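Local coordinates for protein Ser-thr phosphatase MSPP (Mycobacterium smegmatis, PDB 2JFR) that probably removes phosphate groups from serine and threonine residues of proteins, as a metal-dependent phosphatase of the PPM (PP2C) family, at residues T93-F98 against V229-G234; S113-I118 against F171-G176. All coordinates share one frame; numbering follows the deposited sequence. Where two conformers were deposited one is given.

Interaction 1: T93-F98 against V229-G234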
# COMPACT_ATOMS: atom_id res chain seq x y z
N THR A 93 -2.98 1.32 2.47
CA THR A 93 -2.68 -0.02 2.93
C THR A 93 -1.71 0.14 4.10
O THR A 93 -0.63 0.71 3.91
CB THR A 93 -2.08 -0.89 1.86
OG1 THR A 93 -3.09 -1.03 0.87
CG2 THR A 93 -1.65 -2.24 2.37
N ALA A 94 -2.13 -0.33 5.25
CA ALA A 94 -1.33 -0.21 6.48
C ALA A 94 -1.09 -1.61 7.03
O ALA A 94 -2.00 -2.46 7.07
CB ALA A 94 -2.07 0.64 7.50
N VAL A 95 0.12 -1.83 7.46
CA VAL A 95 0.55 -3.05 8.13
C VAL A 95 1.04 -2.70 9.50
O VAL A 95 1.87 -1.81 9.66
CB VAL A 95 1.67 -3.74 7.33
CG1 VAL A 95 2.31 -4.86 8.13
CG2 VAL A 95 1.15 -4.25 5.99
N ALA A 96 0.55 -3.42 10.51
CA ALA A 96 1.09 -3.34 11.85
C ALA A 96 1.67 -4.70 12.18
O ALA A 96 0.94 -5.70 12.20
CB ALA A 96 0.05 -2.93 12.87
N VAL A 97 2.98 -4.74 12.45
CA VAL A 97 3.65 -6.00 12.74
C VAL A 97 3.53 -6.29 14.24
O VAL A 97 4.51 -6.23 14.99
CB VAL A 97 5.09 -6.05 12.23
CG1 VAL A 97 5.64 -7.44 12.37
CG2 VAL A 97 5.17 -5.56 10.78
N PHE A 98 2.30 -6.55 14.66
CA PHE A 98 2.04 -6.88 16.05
C PHE A 98 2.64 -8.22 16.44
O PHE A 98 2.71 -9.14 15.62
CB PHE A 98 0.54 -6.98 16.29
CG PHE A 98 -0.27 -5.74 16.12
CD1 PHE A 98 -0.01 -4.63 16.91
CD2 PHE A 98 -1.31 -5.67 15.21
CE1 PHE A 98 -0.80 -3.49 16.77
CE2 PHE A 98 -2.14 -4.56 15.10
CZ PHE A 98 -1.86 -3.48 15.90
N VAL A 229 7.41 -0.07 0.24
CA VAL A 229 7.86 -0.24 1.62
C VAL A 229 8.16 -1.73 1.77
O VAL A 229 7.29 -2.58 1.53
CB VAL A 229 6.80 0.19 2.61
CG1 VAL A 229 7.28 -0.07 4.05
CG2 VAL A 229 6.44 1.65 2.42
N VAL A 230 9.41 -2.05 2.17
CA VAL A 230 9.87 -3.41 2.36
C VAL A 230 10.13 -3.62 3.81
O VAL A 230 10.80 -2.79 4.46
CB VAL A 230 11.11 -3.68 1.48
CG1 VAL A 230 11.85 -4.94 1.89
CG2 VAL A 230 10.73 -3.78 0.05
N ILE A 231 9.67 -4.75 4.35
CA ILE A 231 9.85 -5.10 5.77
C ILE A 231 10.40 -6.52 5.81
O ILE A 231 9.78 -7.45 5.29
CB ILE A 231 8.51 -5.05 6.53
CG1 ILE A 231 7.74 -3.73 6.32
CG2 ILE A 231 8.75 -5.29 7.99
CD1 ILE A 231 6.28 -3.91 6.30
N ASP A 232 11.57 -6.70 6.44
CA ASP A 232 12.20 -7.99 6.63
C ASP A 232 11.86 -8.52 8.02
O ASP A 232 12.14 -7.83 8.99
CB ASP A 232 13.71 -7.91 6.43
CG ASP A 232 14.07 -8.01 4.97
OD1 ASP A 232 13.38 -8.66 4.17
OD2 ASP A 232 15.12 -7.41 4.65
N LEU A 233 11.32 -9.73 8.10
CA LEU A 233 10.84 -10.29 9.34
C LEU A 233 11.86 -11.30 9.92
O LEU A 233 12.52 -12.03 9.17
CB LEU A 233 9.51 -10.99 9.15
CG LEU A 233 8.40 -10.11 8.60
CD1 LEU A 233 7.14 -10.91 8.35
CD2 LEU A 233 8.16 -8.90 9.49
N GLY A 234 11.94 -11.34 11.24
CA GLY A 234 12.74 -12.28 11.99
C GLY A 234 11.88 -13.08 13.02
O GLY A 234 12.56 -13.84 13.78
OXT GLY A 234 10.67 -12.85 13.18
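V97 and L233 have the nearest CA atoms of the two segments, 9.0 Å apart. That separation is too wide for neighbouring strands of one sheet, and it identifies two layers that face each other through side chains. T93-F98 and V229-G234 run in the same general direction. The backbone of the first leaves its extended course at V97, the centre of an inverse gamma turn whose F98 N to A96 O bond is weak (2.9 Å).

V95 and V97 on one layer, and I231 and L233 on the other, direct their CB atoms across the gap. The closer pair is V97 and L233: CG1 of V97 stands 4.1 Å from CD2 of L233. With CG1 anti to the backbone N of V97 (chi1 -171°), this methyl is carried out to meet the leucine branch, and the two side chains cross at a slant. I231 reaches over with its terminal CD1, which lies 4.5 Å from V95 CG1, a looser touch. The contact is apolar throughout and buries 122 Å² in total, and the four touching residues are all buried.

I183 of strand 180-184 also touches V95, while Y32 of strand 31-38 packs on I231, so each layer's neighbouring strand joins the same interior. Facing aliphatic rows between two antiparallel sheets are characteristic of the central beta-sandwich of the PP2C fold.

Interaction 2: S113-I118 against F171-G176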
# COMPACT_ATOMS: atom_id res chain seq x y z
N SER A 113 -3.45 -0.46 -3.44
CA SER A 113 -2.00 -0.45 -3.16
C SER A 113 -1.63 -1.75 -2.46
O SER A 113 -1.86 -1.87 -1.26
CB SER A 113 -1.66 0.75 -2.28
OG SER A 113 -2.03 1.98 -2.89
N PRO A 114 -1.16 -2.77 -3.14
CA PRO A 114 -1.19 -4.10 -2.52
C PRO A 114 -0.13 -4.34 -1.49
O PRO A 114 0.96 -3.75 -1.47
CB PRO A 114 -1.03 -5.06 -3.69
CG PRO A 114 -1.34 -4.24 -4.91
CD PRO A 114 -0.79 -2.87 -4.55
N LEU A 115 -0.44 -5.33 -0.64
CA LEU A 115 0.54 -6.00 0.20
C LEU A 115 0.90 -7.34 -0.45
O LEU A 115 0.03 -8.10 -0.83
CB LEU A 115 -0.06 -6.27 1.57
CG LEU A 115 0.77 -7.16 2.51
CD1 LEU A 115 2.06 -6.49 2.87
CD2 LEU A 115 -0.04 -7.53 3.74
N TYR A 116 2.20 -7.60 -0.50
CA TYR A 116 2.75 -8.85 -0.99
C TYR A 116 3.58 -9.50 0.09
O TYR A 116 4.22 -8.81 0.90
CB TYR A 116 3.67 -8.65 -2.20
CG TYR A 116 3.12 -7.82 -3.31
CD1 TYR A 116 2.51 -8.38 -4.42
CD2 TYR A 116 3.18 -6.41 -3.26
CE1 TYR A 116 2.01 -7.56 -5.45
CE2 TYR A 116 2.71 -5.61 -4.25
CZ TYR A 116 2.12 -6.18 -5.34
OH TYR A 116 1.62 -5.35 -6.33
N ARG A 117 3.63 -10.82 0.04
CA ARG A 117 4.62 -11.59 0.83
C ARG A 117 5.58 -12.21 -0.14
O ARG A 117 5.20 -12.77 -1.14
CB ARG A 117 3.95 -12.67 1.63
CG ARG A 117 4.93 -13.44 2.54
CD ARG A 117 4.27 -14.59 3.27
NE ARG A 117 3.78 -15.52 2.28
CZ ARG A 117 2.70 -16.24 2.35
NH1 ARG A 117 2.03 -16.28 3.48
NH2 ARG A 117 2.35 -16.97 1.32
N ILE A 118 6.87 -12.10 0.23
CA ILE A 118 7.97 -12.68 -0.51
C ILE A 118 8.54 -13.77 0.36
O ILE A 118 9.03 -13.51 1.46
CB ILE A 118 8.94 -11.54 -0.87
CG1 ILE A 118 8.18 -10.50 -1.67
CG2 ILE A 118 10.19 -12.00 -1.60
CD1 ILE A 118 8.72 -9.10 -1.64
N PHE A 171 -7.31 -7.99 7.97
CA PHE A 171 -7.06 -9.40 8.14
C PHE A 171 -5.66 -9.61 8.67
O PHE A 171 -4.73 -8.82 8.44
CB PHE A 171 -7.23 -10.21 6.86
CG PHE A 171 -7.83 -11.57 7.20
CD1 PHE A 171 -9.15 -11.69 7.46
CD2 PHE A 171 -7.03 -12.73 7.30
CE1 PHE A 171 -9.69 -12.92 7.81
CE2 PHE A 171 -7.59 -13.93 7.63
CZ PHE A 171 -8.90 -14.02 7.92
N GLY A 172 -5.46 -10.73 9.35
CA GLY A 172 -4.13 -11.14 9.71
C GLY A 172 -3.29 -11.42 8.50
O GLY A 172 -3.75 -11.82 7.45
N ILE A 173 -1.98 -11.26 8.68
CA ILE A 173 -0.99 -11.57 7.68
C ILE A 173 -0.28 -12.87 8.09
O ILE A 173 0.30 -12.90 9.19
CB ILE A 173 0.08 -10.45 7.53
CG1 ILE A 173 -0.58 -9.08 7.32
CG2 ILE A 173 1.04 -10.81 6.41
CD1 ILE A 173 0.39 -7.95 7.51
N ASP A 174 -0.37 -13.90 7.26
CA ASP A 174 0.31 -15.14 7.53
C ASP A 174 1.78 -15.00 7.12
O ASP A 174 2.12 -15.02 5.96
CB ASP A 174 -0.38 -16.25 6.73
CG ASP A 174 0.22 -17.60 6.97
OD1 ASP A 174 1.00 -17.77 7.91
OD2 ASP A 174 -0.13 -18.52 6.22
N CYS A 175 2.64 -14.77 8.09
CA CYS A 175 4.04 -14.50 7.83
C CYS A 175 4.85 -14.95 9.04
O CYS A 175 4.29 -15.21 10.10
CB CYS A 175 4.26 -13.03 7.53
SG CYS A 175 3.81 -11.89 8.81
N GLY A 176 6.15 -14.97 8.85
CA GLY A 176 7.01 -15.41 9.91
C GLY A 176 8.45 -15.14 9.55
O GLY A 176 8.77 -14.49 8.55
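L115 and I173 form the tight half of this contact. CD2 of L115 lies 3.8 Å from CD1 of I173 and 3.9 Å from its CG1, so one leucine methyl rests against the outer arm of the isoleucine. Both residues are buried. L115 holds CG anti to its backbone N, which places the CD2 branch against I173.

Two residues on, the contact becomes polar and opens toward solvent, resting on one hydrogen bond and not on close-packed carbons. R117 extends its chain, then bends at chi3 (61°), so that NH1 donates a hydrogen bond to the backbone O of D174 (2.8 Å). The N-H...O angle is 152°; the oxygen lies almost in the guanidinium plane, at its edge, although NH1 is tilted 24° from the carbonyl plane. The carboxylate of the solvent-exposed D174 contributes less: its OD2 stays 4.1 Å from R117 NH1, beyond a salt bridge, where any electrostatic help is probably modest. R117 NH2 is instead salt-bridged to E124.

Strand 115-119 lies between strands 122-125 and 180-184 in one sheet, whereas 169-172 is an outermost strand of the other, beside 106-110. The chain leaving that edge strand meets the opposing sheet through I173 and D174, and V95 of strand 89-96, from the same sheet as 169-172, touches both L115 and I173.

Both interactions join the same two sheets, and their centres lie 8 Å apart. Interaction 1 is core: its touching residues are all buried and meet solely through aliphatic carbons. Interaction 2 runs from that core to the surface, pairing an apolar inner end with an arginine-to-carbonyl hydrogen bond at the outer one. The two fuse where V95 CG1 lies 3.7 Å from I173 CD1 and L233 CD1 3.5 Å from C175 SG. A polar tie joins them as well: T93 OG1 is 2.6 Å from S113 O, a probable hydrogen bond. Along the chain, interaction 2 is nested within the loop closed by interaction 1.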